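Local coordinates for putative deoxyribonuclease yjjV (Escherichia coli, PDB 1ZZM), which is probably a metal-dependent hydrolase acting on ester bonds, a putative deoxyribonuclease of the TatD family that binds two divalent metal cations, at residues Leu128-His133 with His148-Thr153; Tyr60-Leu65 with Val92-Glu97; Thr153-Gly158 with Tyr253-Val258; Lys140-Leu145 with Ala166-Gln171. All blocks are in the same frame, centred on the assembly; numbering follows the deposited sequence.

Contact 1: Leu128-His133 with His148-Thr153. With ZN (zinc ion), chain C; ZN (zinc ion), chain D.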
loop_
_atom_site.group_PDB
_atom_site.type_symbol
_atom_site.label_atom_id
_atom_site.label_comp_id
_atom_site.label_asym_id
_atom_site.label_seq_id
_atom_site.Cartn_x
_atom_site.Cartn_y
_atom_site.Cartn_z
ATOM N N LEU A 128 -2.473 2.268 -14.969
ATOM C CA LEU A 128 -1.801 1.753 -13.770
ATOM C C LEU A 128 -2.764 1.605 -12.623
ATOM O O LEU A 128 -3.760 2.323 -12.565
ATOM C CB LEU A 128 -0.720 2.730 -13.296
ATOM C CG LEU A 128 0.485 2.868 -14.225
ATOM C CD1 LEU A 128 1.321 4.127 -13.895
ATOM C CD2 LEU A 128 1.294 1.607 -14.051
ATOM N N PRO A 129 -2.505 0.645 -11.713
ATOM C CA PRO A 129 -3.378 0.472 -10.556
ATOM C C PRO A 129 -2.950 1.561 -9.560
ATOM O O PRO A 129 -1.910 2.187 -9.751
ATOM C CB PRO A 129 -3.023 -0.924 -10.044
ATOM C CG PRO A 129 -1.561 -1.048 -10.344
ATOM C CD PRO A 129 -1.451 -0.386 -11.750
ATOM N N VAL A 130 -3.742 1.781 -8.505
ATOM C CA VAL A 130 -3.419 2.782 -7.497
ATOM C C VAL A 130 -3.243 2.143 -6.128
ATOM O O VAL A 130 -3.839 1.096 -5.818
ATOM C CB VAL A 130 -4.535 3.858 -7.401
ATOM C CG1 VAL A 130 -4.599 4.667 -8.742
ATOM C CG2 VAL A 130 -5.906 3.176 -7.161
ATOM N N ILE A 131 -2.391 2.754 -5.318
ATOM C CA ILE A 131 -2.144 2.319 -3.939
ATOM C C ILE A 131 -2.804 3.427 -3.142
ATOM O O ILE A 131 -2.389 4.598 -3.177
ATOM C CB ILE A 131 -0.629 2.232 -3.629
ATOM C CG1 ILE A 131 -0.058 0.959 -4.282
ATOM C CG2 ILE A 131 -0.392 2.205 -2.102
ATOM C CD1 ILE A 131 1.494 0.766 -4.049
ATOM N N LEU A 132 -3.843 3.040 -2.425
ATOM C CA LEU A 132 -4.661 3.981 -1.702
ATOM C C LEU A 132 -4.561 3.963 -0.192
ATOM O O LEU A 132 -4.501 2.901 0.440
ATOM C CB LEU A 132 -6.129 3.752 -2.094
ATOM C CG LEU A 132 -6.495 3.896 -3.565
ATOM C CD1 LEU A 132 -7.812 3.115 -3.834
ATOM C CD2 LEU A 132 -6.633 5.391 -3.919
ATOM N N HIS A 133 -4.591 5.183 0.346
ATOM C CA HIS A 133 -4.577 5.465 1.781
ATOM C C HIS A 133 -5.991 5.935 2.095
ATOM O O HIS A 133 -6.572 6.745 1.356
ATOM C CB HIS A 133 -3.604 6.616 2.071
ATOM C CG HIS A 133 -3.545 7.032 3.516
ATOM N ND1 HIS A 133 -2.662 6.485 4.416
ATOM C CD2 HIS A 133 -4.218 7.991 4.191
ATOM C CE1 HIS A 133 -2.781 7.090 5.586
ATOM N NE2 HIS A 133 -3.725 8.008 5.476
ATOM N N HIS A 148 -15.144 6.858 -10.945
ATOM C CA HIS A 148 -14.091 6.967 -11.929
ATOM C C HIS A 148 -13.682 5.697 -12.643
ATOM O O HIS A 148 -12.990 5.760 -13.640
ATOM C CB HIS A 148 -12.951 7.753 -11.299
ATOM C CG HIS A 148 -13.429 9.049 -10.721
ATOM N ND1 HIS A 148 -14.139 9.968 -11.472
ATOM C CD2 HIS A 148 -13.417 9.527 -9.455
ATOM C CE1 HIS A 148 -14.544 10.952 -10.690
ATOM N NE2 HIS A 148 -14.123 10.705 -9.460
ATOM N N ASP A 149 -14.130 4.560 -12.117
ATOM C CA ASP A 149 -13.953 3.264 -12.766
ATOM C C ASP A 149 -12.593 3.043 -13.423
ATOM O O ASP A 149 -12.454 3.051 -14.651
ATOM C CB ASP A 149 -15.095 3.145 -13.788
ATOM C CG ASP A 149 -15.116 1.821 -14.505
ATOM O OD1 ASP A 149 -14.733 0.774 -13.922
ATOM O OD2 ASP A 149 -15.542 1.842 -15.672
ATOM N N LEU A 150 -11.582 2.844 -12.597
ATOM C CA LEU A 150 -10.233 2.612 -13.102
ATOM C C LEU A 150 -10.140 1.154 -13.525
ATOM O O LEU A 150 -10.364 0.261 -12.715
ATOM C CB LEU A 150 -9.189 2.870 -12.006
ATOM C CG LEU A 150 -8.947 4.322 -11.603
ATOM C CD1 LEU A 150 -10.164 4.843 -10.869
ATOM C CD2 LEU A 150 -7.683 4.413 -10.730
ATOM N N PRO A 151 -9.791 0.889 -14.797
ATOM C CA PRO A 151 -9.673 -0.484 -15.297
ATOM C C PRO A 151 -8.727 -1.363 -14.463
ATOM O O PRO A 151 -8.980 -2.555 -14.269
ATOM C CB PRO A 151 -9.122 -0.288 -16.707
ATOM C CG PRO A 151 -9.695 0.990 -17.112
ATOM C CD PRO A 151 -9.536 1.856 -15.881
ATOM N N ARG A 152 -7.638 -0.780 -13.965
ATOM C CA ARG A 152 -6.672 -1.579 -13.197
ATOM C C ARG A 152 -6.868 -1.580 -11.706
ATOM O O ARG A 152 -6.083 -2.205 -10.986
ATOM C CB ARG A 152 -5.262 -1.083 -13.482
ATOM C CG ARG A 152 -4.923 -1.089 -14.941
ATOM C CD ARG A 152 -4.771 -2.518 -15.445
ATOM N NE ARG A 152 -4.287 -2.470 -16.818
ATOM C CZ ARG A 152 -3.868 -3.521 -17.515
ATOM N NH1 ARG A 152 -3.864 -4.741 -16.974
ATOM N NH2 ARG A 152 -3.453 -3.340 -18.764
ATOM N N THR A 153 -7.927 -0.912 -11.265
ATOM C CA THR A 153 -8.246 -0.723 -9.865
ATOM C C THR A 153 -7.016 -0.489 -8.983
ATOM O O THR A 153 -6.253 0.428 -9.268
ATOM C CB THR A 153 -9.172 -1.861 -9.292
ATOM O OG1 THR A 153 -8.494 -3.125 -9.314
ATOM C CG2 THR A 153 -10.474 -1.916 -10.149
HETATM ZN ZN ZN C . -1.173 5.110 4.201
HETATM ZN ZN ZN D . -14.161 11.846 -7.805
HETATM O O HOH W 1 -6.482 2.053 -14.277
HETATM O O HOH W 2 -5.899 2.055 -11.400
HETATM O O HOH W 3 0.768 5.588 4.602
HETATM O O HOH W 4 -1.251 4.689 6.588
#

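Contact 2: Tyr60-Leu65 with Val92-Glu97. With ZN (zinc ion), chain C; ZN (zinc ion), chain B.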
loop_
_atom_site.group_PDB
_atom_site.type_symbol
_atom_site.label_atom_id
_atom_site.label_comp_id
_atom_site.label_asym_id
_atom_site.label_seq_id
_atom_site.Cartn_x
_atom_site.Cartn_y
_atom_site.Cartn_z
ATOM N N TYR A 60 10.314 -2.094 -5.815
ATOM C CA TYR A 60 9.493 -1.609 -6.902
ATOM C C TYR A 60 8.916 -0.324 -6.377
ATOM O O TYR A 60 8.861 -0.111 -5.138
ATOM C CB TYR A 60 8.402 -2.623 -7.203
ATOM C CG TYR A 60 8.924 -3.804 -7.992
ATOM C CD1 TYR A 60 8.702 -3.888 -9.369
ATOM C CD2 TYR A 60 9.674 -4.815 -7.377
ATOM C CE1 TYR A 60 9.214 -4.939 -10.129
ATOM C CE2 TYR A 60 10.192 -5.881 -8.132
ATOM C CZ TYR A 60 9.957 -5.929 -9.511
ATOM O OH TYR A 60 10.466 -6.948 -10.291
ATOM N N ALA A 61 8.439 0.513 -7.280
ATOM C CA ALA A 61 7.940 1.814 -6.836
ATOM C C ALA A 61 6.546 2.202 -7.310
ATOM O O ALA A 61 6.025 1.626 -8.266
ATOM C CB ALA A 61 8.931 2.878 -7.311
ATOM N N ALA A 62 5.967 3.190 -6.609
ATOM C CA ALA A 62 4.712 3.818 -6.977
ATOM C C ALA A 62 5.016 5.319 -6.754
ATOM O O ALA A 62 5.777 5.677 -5.827
ATOM C CB ALA A 62 3.569 3.356 -6.081
ATOM N N LEU A 63 4.478 6.175 -7.624
ATOM C CA LEU A 63 4.665 7.620 -7.535
ATOM C C LEU A 63 3.283 8.227 -7.373
ATOM O O LEU A 63 2.304 7.831 -8.039
ATOM C CB LEU A 63 5.302 8.183 -8.813
ATOM C CG LEU A 63 6.662 7.606 -9.197
ATOM C CD1 LEU A 63 7.131 8.269 -10.503
ATOM C CD2 LEU A 63 7.655 7.856 -8.046
ATOM N N GLY A 64 3.200 9.201 -6.475
ATOM C CA GLY A 64 1.931 9.814 -6.207
ATOM C C GLY A 64 2.114 10.788 -5.065
ATOM O O GLY A 64 3.194 10.856 -4.433
ATOM N N LEU A 65 1.032 11.488 -4.754
ATOM C CA LEU A 65 1.039 12.529 -3.722
ATOM C C LEU A 65 0.076 12.146 -2.580
ATOM O O LEU A 65 -1.123 12.125 -2.775
ATOM C CB LEU A 65 0.604 13.829 -4.408
ATOM C CG LEU A 65 1.357 14.206 -5.704
ATOM C CD1 LEU A 65 0.688 15.409 -6.370
ATOM C CD2 LEU A 65 2.814 14.566 -5.402
ATOM N N VAL A 92 8.148 0.974 -11.884
ATOM C CA VAL A 92 7.103 1.788 -11.257
ATOM C C VAL A 92 5.861 0.975 -11.591
ATOM O O VAL A 92 5.540 0.764 -12.769
ATOM C CB VAL A 92 7.005 3.193 -11.876
ATOM C CG1 VAL A 92 5.623 3.770 -11.666
ATOM C CG2 VAL A 92 8.028 4.100 -11.221
ATOM N N VAL A 93 5.145 0.531 -10.575
ATOM C CA VAL A 93 4.014 -0.328 -10.850
ATOM C C VAL A 93 2.651 0.208 -10.517
ATOM O O VAL A 93 1.658 -0.498 -10.736
ATOM C CB VAL A 93 4.151 -1.677 -10.106
ATOM C CG1 VAL A 93 5.408 -2.376 -10.562
ATOM C CG2 VAL A 93 4.186 -1.457 -8.588
ATOM N N ALA A 94 2.584 1.429 -9.988
ATOM C CA ALA A 94 1.300 1.980 -9.594
ATOM C C ALA A 94 1.437 3.477 -9.368
ATOM O O ALA A 94 2.553 3.981 -9.216
ATOM C CB ALA A 94 0.830 1.325 -8.259
ATOM N N VAL A 95 0.292 4.147 -9.338
ATOM C CA VAL A 95 0.207 5.565 -9.039
ATOM C C VAL A 95 -0.073 5.406 -7.571
ATOM O O VAL A 95 -1.125 4.926 -7.106
ATOM C CB VAL A 95 -0.928 6.254 -9.743
ATOM C CG1 VAL A 95 -1.136 7.672 -9.165
ATOM C CG2 VAL A 95 -0.595 6.329 -11.223
ATOM N N GLY A 96 0.919 5.787 -6.820
ATOM C CA GLY A 96 0.761 5.554 -5.449
ATOM C C GLY A 96 1.670 6.209 -4.487
ATOM O O GLY A 96 2.772 6.716 -4.743
ATOM N N GLU A 97 0.765 6.249 -3.529
ATOM C CA GLU A 97 0.258 6.571 -2.243
ATOM C C GLU A 97 -0.509 7.839 -2.426
ATOM O O GLU A 97 0.011 8.943 -2.350
ATOM C CB GLU A 97 1.067 6.527 -0.967
ATOM C CG GLU A 97 -0.108 6.245 0.027
ATOM C CD GLU A 97 0.232 5.751 1.423
ATOM O OE1 GLU A 97 1.415 5.624 1.801
ATOM O OE2 GLU A 97 -0.741 5.480 2.155
HETATM ZN ZN ZN C . -1.173 5.110 4.201
HETATM ZN ZN ZN B . 1.891 4.455 3.357
HETATM O O HOH W 3 0.768 5.588 4.602
HETATM O O HOH W 4 -1.251 4.689 6.588
#

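Contact 3: Thr153-Gly158 with Tyr253-Val258. With ZN (zinc ion), chain C.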
loop_
_atom_site.group_PDB
_atom_site.type_symbol
_atom_site.label_atom_id
_atom_site.label_comp_id
_atom_site.label_asym_id
_atom_site.label_seq_id
_atom_site.Cartn_x
_atom_site.Cartn_y
_atom_site.Cartn_z
ATOM N N THR A 153 -7.927 -0.912 -11.265
ATOM C CA THR A 153 -8.246 -0.723 -9.865
ATOM C C THR A 153 -7.016 -0.489 -8.983
ATOM O O THR A 153 -6.253 0.428 -9.268
ATOM C CB THR A 153 -9.172 -1.861 -9.292
ATOM O OG1 THR A 153 -8.494 -3.125 -9.314
ATOM C CG2 THR A 153 -10.474 -1.916 -10.149
ATOM N N GLY A 154 -6.864 -1.269 -7.914
ATOM C CA GLY A 154 -5.765 -1.045 -6.991
ATOM C C GLY A 154 -5.992 -1.731 -5.652
ATOM O O GLY A 154 -6.725 -2.724 -5.564
ATOM N N VAL A 155 -5.348 -1.211 -4.610
ATOM C CA VAL A 155 -5.447 -1.771 -3.263
ATOM C C VAL A 155 -5.746 -0.647 -2.265
ATOM O O VAL A 155 -5.207 0.459 -2.389
ATOM C CB VAL A 155 -4.091 -2.466 -2.816
ATOM C CG1 VAL A 155 -2.889 -1.518 -3.029
ATOM C CG2 VAL A 155 -4.167 -2.878 -1.338
ATOM N N VAL A 156 -6.638 -0.909 -1.318
ATOM C CA VAL A 156 -6.871 0.054 -0.249
ATOM C C VAL A 156 -5.938 -0.499 0.822
ATOM O O VAL A 156 -6.217 -1.510 1.469
ATOM C CB VAL A 156 -8.309 0.061 0.253
ATOM C CG1 VAL A 156 -8.394 1.004 1.507
ATOM C CG2 VAL A 156 -9.214 0.616 -0.855
ATOM N N HIS A 157 -4.792 0.145 0.990
ATOM C CA HIS A 157 -3.786 -0.362 1.925
ATOM C C HIS A 157 -4.109 -0.169 3.412
ATOM O O HIS A 157 -4.959 0.654 3.775
ATOM C CB HIS A 157 -2.436 0.279 1.588
ATOM C CG HIS A 157 -1.980 1.299 2.585
ATOM N ND1 HIS A 157 -1.359 0.959 3.772
ATOM C CD2 HIS A 157 -2.115 2.649 2.601
ATOM C CE1 HIS A 157 -1.134 2.058 4.476
ATOM N NE2 HIS A 157 -1.582 3.092 3.792
ATOM N N GLY A 158 -3.441 -0.967 4.251
ATOM C CA GLY A 158 -3.576 -0.867 5.701
ATOM C C GLY A 158 -4.997 -0.750 6.164
ATOM O O GLY A 158 -5.297 -0.016 7.082
ATOM N N TYR A 253 0.792 -10.294 -7.852
ATOM C CA TYR A 253 1.187 -10.417 -9.258
ATOM C C TYR A 253 0.046 -9.940 -10.163
ATOM O O TYR A 253 0.263 -9.209 -11.141
ATOM C CB TYR A 253 1.510 -11.904 -9.526
ATOM C CG TYR A 253 1.961 -12.205 -10.929
ATOM C CD1 TYR A 253 3.315 -12.334 -11.223
ATOM C CD2 TYR A 253 1.038 -12.345 -11.967
ATOM C CE1 TYR A 253 3.756 -12.595 -12.515
ATOM C CE2 TYR A 253 1.466 -12.604 -13.284
ATOM C CZ TYR A 253 2.833 -12.724 -13.541
ATOM O OH TYR A 253 3.301 -12.939 -14.820
ATOM N N THR A 254 -1.176 -10.351 -9.844
ATOM C CA THR A 254 -2.325 -9.987 -10.666
ATOM C C THR A 254 -2.607 -8.486 -10.659
ATOM O O THR A 254 -2.963 -7.901 -11.681
ATOM C CB THR A 254 -3.578 -10.755 -10.218
ATOM O OG1 THR A 254 -3.331 -12.163 -10.341
ATOM C CG2 THR A 254 -4.756 -10.384 -11.092
ATOM N N LEU A 255 -2.398 -7.856 -9.510
ATOM C CA LEU A 255 -2.648 -6.437 -9.406
ATOM C C LEU A 255 -1.528 -5.559 -9.961
ATOM O O LEU A 255 -1.804 -4.635 -10.715
ATOM C CB LEU A 255 -2.894 -6.065 -7.935
ATOM C CG LEU A 255 -3.276 -4.578 -7.743
ATOM C CD1 LEU A 255 -4.603 -4.335 -8.458
ATOM C CD2 LEU A 255 -3.411 -4.226 -6.237
ATOM N N PHE A 256 -0.279 -5.867 -9.596
ATOM C CA PHE A 256 0.911 -5.070 -9.962
ATOM C C PHE A 256 1.863 -5.628 -11.011
ATOM O O PHE A 256 2.666 -4.877 -11.600
ATOM C CB PHE A 256 1.789 -4.839 -8.733
ATOM C CG PHE A 256 1.103 -4.164 -7.608
ATOM C CD1 PHE A 256 0.761 -2.815 -7.697
ATOM C CD2 PHE A 256 0.840 -4.859 -6.416
ATOM C CE1 PHE A 256 0.180 -2.174 -6.630
ATOM C CE2 PHE A 256 0.261 -4.221 -5.348
ATOM C CZ PHE A 256 -0.074 -2.871 -5.448
ATOM N N ASN A 257 1.813 -6.940 -11.202
ATOM C CA ASN A 257 2.717 -7.646 -12.116
ATOM C C ASN A 257 4.118 -7.718 -11.468
ATOM O O ASN A 257 5.146 -7.533 -12.129
ATOM C CB ASN A 257 2.781 -6.960 -13.488
ATOM C CG ASN A 257 3.121 -7.945 -14.617
ATOM O OD1 ASN A 257 2.650 -9.083 -14.626
ATOM N ND2 ASN A 257 3.912 -7.499 -15.576
ATOM N N VAL A 258 4.138 -7.971 -10.156
ATOM C CA VAL A 258 5.381 -8.105 -9.380
ATOM C C VAL A 258 5.479 -9.579 -8.953
ATOM O O VAL A 258 4.709 -10.026 -8.098
ATOM C CB VAL A 258 5.350 -7.203 -8.111
ATOM C CG1 VAL A 258 6.521 -7.532 -7.194
ATOM C CG2 VAL A 258 5.401 -5.737 -8.521
HETATM ZN ZN ZN C . -1.173 5.110 4.201
HETATM O O HOH W 3 0.768 5.588 4.602
HETATM O O HOH W 4 -1.251 4.689 6.588
#

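Contact 4: Lys140-Leu145 with Ala166-Gln171. With ZN (zinc ion), chain D.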
loop_
_atom_site.group_PDB
_atom_site.type_symbol
_atom_site.label_atom_id
_atom_site.label_comp_id
_atom_site.label_asym_id
_atom_site.label_seq_id
_atom_site.Cartn_x
_atom_site.Cartn_y
_atom_site.Cartn_z
ATOM N N LYS A 140 -16.437 7.748 1.374
ATOM C CA LYS A 140 -16.154 8.764 0.366
ATOM C C LYS A 140 -15.199 8.234 -0.683
ATOM O O LYS A 140 -15.411 8.443 -1.874
ATOM C CB LYS A 140 -15.564 10.014 1.025
ATOM C CG LYS A 140 -16.623 10.936 1.627
ATOM C CD LYS A 140 -17.495 11.528 0.508
ATOM C CE LYS A 140 -18.415 12.623 1.013
ATOM N NZ LYS A 140 -19.369 13.054 -0.060
ATOM N N LEU A 141 -14.163 7.518 -0.247
ATOM C CA LEU A 141 -13.191 6.982 -1.198
ATOM C C LEU A 141 -13.911 6.024 -2.134
ATOM O O LEU A 141 -13.726 6.084 -3.339
ATOM C CB LEU A 141 -12.048 6.258 -0.467
ATOM C CG LEU A 141 -11.066 5.574 -1.430
ATOM C CD1 LEU A 141 -10.451 6.632 -2.351
ATOM C CD2 LEU A 141 -9.973 4.846 -0.645
ATOM N N ALA A 142 -14.755 5.159 -1.578
ATOM C CA ALA A 142 -15.511 4.217 -2.417
ATOM C C ALA A 142 -16.408 4.955 -3.430
ATOM O O ALA A 142 -16.587 4.501 -4.572
ATOM C CB ALA A 142 -16.374 3.298 -1.547
ATOM N N MET A 143 -16.990 6.073 -3.009
ATOM C CA MET A 143 -17.845 6.841 -3.901
ATOM C C MET A 143 -17.054 7.299 -5.143
ATOM O O MET A 143 -17.540 7.174 -6.269
ATOM C CB MET A 143 -18.416 8.056 -3.162
ATOM C CG MET A 143 -19.275 8.965 -4.022
ATOM S SD MET A 143 -19.450 10.610 -3.196
ATOM C CE MET A 143 -17.722 11.248 -3.375
ATOM N N HIS A 144 -15.834 7.803 -4.930
ATOM C CA HIS A 144 -14.967 8.251 -6.031
ATOM C C HIS A 144 -14.510 7.046 -6.872
ATOM O O HIS A 144 -14.533 7.111 -8.096
ATOM C CB HIS A 144 -13.709 9.004 -5.503
ATOM C CG HIS A 144 -14.002 10.366 -4.921
ATOM N ND1 HIS A 144 -14.370 11.446 -5.692
ATOM C CD2 HIS A 144 -14.046 10.797 -3.637
ATOM C CE1 HIS A 144 -14.638 12.481 -4.912
ATOM N NE2 HIS A 144 -14.453 12.112 -3.657
ATOM N N LEU A 145 -14.095 5.947 -6.230
ATOM C CA LEU A 145 -13.649 4.789 -7.036
ATOM C C LEU A 145 -14.771 4.279 -7.939
ATOM O O LEU A 145 -14.541 3.924 -9.110
ATOM C CB LEU A 145 -13.160 3.649 -6.149
ATOM C CG LEU A 145 -12.020 4.070 -5.190
ATOM C CD1 LEU A 145 -11.665 2.896 -4.264
ATOM C CD2 LEU A 145 -10.802 4.520 -5.969
ATOM N N ALA A 166 -15.133 -2.954 3.576
ATOM C CA ALA A 166 -14.198 -3.822 2.855
ATOM C C ALA A 166 -14.864 -4.468 1.660
ATOM O O ALA A 166 -14.323 -4.440 0.552
ATOM C CB ALA A 166 -13.644 -4.901 3.779
ATOM N N GLU A 167 -16.044 -5.051 1.874
ATOM C CA GLU A 167 -16.759 -5.715 0.784
ATOM C C GLU A 167 -17.085 -4.744 -0.343
ATOM O O GLU A 167 -17.005 -5.109 -1.508
ATOM C CB GLU A 167 -18.041 -6.383 1.292
ATOM C CG GLU A 167 -17.782 -7.455 2.344
ATOM C CD GLU A 167 -19.054 -8.206 2.730
ATOM O OE1 GLU A 167 -20.127 -7.568 2.796
ATOM O OE2 GLU A 167 -18.970 -9.427 2.975
ATOM N N ARG A 168 -17.421 -3.500 -0.009
ATOM C CA ARG A 168 -17.703 -2.523 -1.063
ATOM C C ARG A 168 -16.462 -2.287 -1.921
ATOM O O ARG A 168 -16.562 -2.141 -3.126
ATOM C CB ARG A 168 -18.172 -1.195 -0.480
ATOM C CG ARG A 168 -18.586 -0.166 -1.541
ATOM C CD ARG A 168 -19.079 1.080 -0.818
ATOM N NE ARG A 168 -19.508 2.165 -1.689
ATOM C CZ ARG A 168 -19.871 3.363 -1.239
ATOM N NH1 ARG A 168 -19.862 3.614 0.064
ATOM N NH2 ARG A 168 -20.217 4.321 -2.089
ATOM N N PHE A 169 -15.288 -2.238 -1.297
ATOM C CA PHE A 169 -14.063 -2.039 -2.078
ATOM C C PHE A 169 -13.811 -3.277 -2.955
ATOM O O PHE A 169 -13.457 -3.169 -4.129
ATOM C CB PHE A 169 -12.862 -1.854 -1.147
ATOM C CG PHE A 169 -12.769 -0.483 -0.516
ATOM C CD1 PHE A 169 -12.964 0.677 -1.280
ATOM C CD2 PHE A 169 -12.458 -0.345 0.842
ATOM C CE1 PHE A 169 -12.847 1.927 -0.701
ATOM C CE2 PHE A 169 -12.340 0.916 1.426
ATOM C CZ PHE A 169 -12.533 2.057 0.654
ATOM N N VAL A 170 -14.003 -4.454 -2.376
ATOM C CA VAL A 170 -13.770 -5.704 -3.103
ATOM C C VAL A 170 -14.738 -5.808 -4.293
ATOM O O VAL A 170 -14.351 -6.246 -5.391
ATOM C CB VAL A 170 -13.957 -6.917 -2.145
ATOM C CG1 VAL A 170 -13.881 -8.242 -2.908
ATOM C CG2 VAL A 170 -12.859 -6.891 -1.087
ATOM N N GLN A 171 -15.982 -5.384 -4.074
ATOM C CA GLN A 171 -16.986 -5.438 -5.134
ATOM C C GLN A 171 -16.682 -4.426 -6.247
ATOM O O GLN A 171 -17.136 -4.596 -7.381
ATOM C CB GLN A 171 -18.395 -5.291 -4.520
ATOM C CG GLN A 171 -18.692 -6.533 -3.631
ATOM C CD GLN A 171 -19.900 -6.413 -2.685
ATOM O OE1 GLN A 171 -20.437 -5.319 -2.439
ATOM N NE2 GLN A 171 -20.310 -7.556 -2.117
HETATM ZN ZN ZN D . -14.161 11.846 -7.805
#

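Contact 1: Leu128-His133 with His148-Thr153
V130 opens strand 130-135 of the TIM barrel in this TatD-type hydrolase, with P129 just before it, and the two meet R152 and T153 where the chain, back from helix 138-148, enters the adjacent parallel strand 154-156. The contact closes the foot of a beta-alpha-beta crossover. The amide of V130 donates to T153 O, 3.0 Å from V130 N, with the donor in the carbonyl plane on a lone pair and an angle of 149° at the hydrogen. The same T153 O receives a CH from P129 CA at 3.2 Å and a proton from water 2 at 2.7 Å, so this carbonyl takes two hydrogen bonds besides the CH contact. A proline suits the position before V130, having no amide hydrogen that needs a partner. Its CB lies 3.4 Å from R152 O. Water 1 links the two segments, accepting from R152 N at 3.1 Å and donating to L128 O, as water 2 does by donating to L128 O and T153 O. R152 lays its CB 3.8 Å from L128 C, then bends at chi2 (-71°), and its guanidinium leaves for a salt bridge with D127. A type I turn from L150 to T153 folds the chain back, and at its start L150 CD2 meets V130 CG1 at 3.7 Å, the two side chains crossing at about a right angle. Beyond the contact, H133 and H148 bind zinc ions at separate sites. Helix 109-125 packs on V130 and L150 through A123, strand 95-101 lies beside V130, and L255 and F256 of helix 241-256 touch P129.

Contact 2: Tyr60-Leu65 with Val92-Glu97
A61 and L63 run parallel to V92 and V95, but the two steps from A61 to L63 are matched by three from V92 to V95, so this pair of neighbouring TIM-barrel strands carries an extra residue where the chain turns a corner at A94. Before the corner V93 N donates to A61 O at 2.7 Å, nearly along the C=O axis. After it G96 N reaches L63 O at 2.8 Å, with the nitrogen 67° out of the carbonyl plane. Between them L63 N makes a weak bond to A94 O, and the buried A94 N has no partner. L63, A61 and V92 share one face and pack against helices 75-87 and 46-55, where aliphatic side chains fit the apolar layer between strands and helices. On the other face space is short: A62 CB touches A94 CB at 4.0 Å, and a side chain on G96 would collide with A62 CB, consistent with a glycine here. Y60 CD1 approaches V93 CG1 obliquely at 3.8 Å, and the Y60 ring makes a cation-pi contact with K91. Just after G96 the strand delivers E97 to the metal centre it shares with H9, H11, H133, H157 and D207. With its CG anti to the backbone N (chi1 -153°) and the chain extended beyond, its carboxylate bridges two zinc ions, OE1 2.0 Å from the zinc of chain B and OE2 2.1 Å from that of chain C.

Contact 3: Thr153-Gly158 with Tyr253-Val258
L255, near the end of helix 241-256, points its isobutyl group at the start of strand 154-156 and has more surface buried here than any other residue of the two segments. Its CG is anti to the backbone N (chi1 -176°), and both methyls reach the strand: CD1 rests 3.8 Å from G154 CA, while CD2 lies 3.6 Å from G154 C and 3.9 Å from V155 CB. The leucine thus lies against the backbone of G154, a residue whose backbone angles would drive a CB against the carbonyl oxygen of T153. V155 adds the second patch, with its CG1 at the edge of the F256 ring, near the ring plane and 4.0 Å from CZ. L255 CD2 also stands over one face of that ring, toward the rim, so methyl, ring and strand form one apolar cluster, to which L203 and I131 contribute. An alanine in place of L255 removes both methyls, which would probably leave a gap against G154 and let the F256 ring shift. Two residues beyond V155, H157 binds zinc with its NE2 and hydrogen-bonds E205 with its ND1. No hydrogen bond joins the two segments, so the helix end is held against this strand of the barrel by shape and dispersion, which is consistent with apolar residues filling these positions.

Contact 4: Lys140-Leu145 with Ala166-Gln171
L141 meets F169 with its branch: CD2 lies 4.0 Å from the ring's CZ, the two side chains crossing at about a right angle. This is neighbouring-helix packing on the outside of the TIM barrel; the axes of segments 140-145 and 166-171, in helices 138-148 and 163-171, run nearly parallel (13°) and approach to 10.3 Å. A142 comes next, and its small CB lets R168 lie close. The guanidinium lays one face over that methyl, NE being 3.3 Å from A142 CB, and the fully extended arginine chain reaches past it. F169 CE1 also touches A142 CB, at 3.9 Å. At M143 the backbone N has R168 NH2 nearby at 3.8 Å, without a hydrogen bond, while M143 CE sits over one face of the H144 ring. H144 turns elsewhere, binding zinc with ND1 beside D117 and H148. L145 closes the run, its CD1 3.9 Å from F169 CE1. A serine in place of R168 loses the guanidinium over A142, and the methyl of A142 would probably become more exposed to solvent. Inward, L141 rests on L116 of helix 109-125 and on S134, L145 on L132 of strand 130-135, and F169 on I176 of strand 175-178.

From the N terminus, contact 2 closes first: strand 59-63 pairs with 92-97 across helix 75-87, and it is finished before any other contact begins. Contact 1 then joins the start of strand 130-135 to the turn after helix 138-148. Contact 4 opens within that loop, at 140-145, and ends at 166-171, so the two cross. Contact 3 starts at T153, where contact 1 ends, and spans the longest interval, to helix 241-256; it crosses contact 4 as well. The contacts also meet in space: strand 130-135 lies between 95-101 and 154-156 in the sheet, and E97, H133 and H157, from contacts 2, 1 and 3, bind the same zinc.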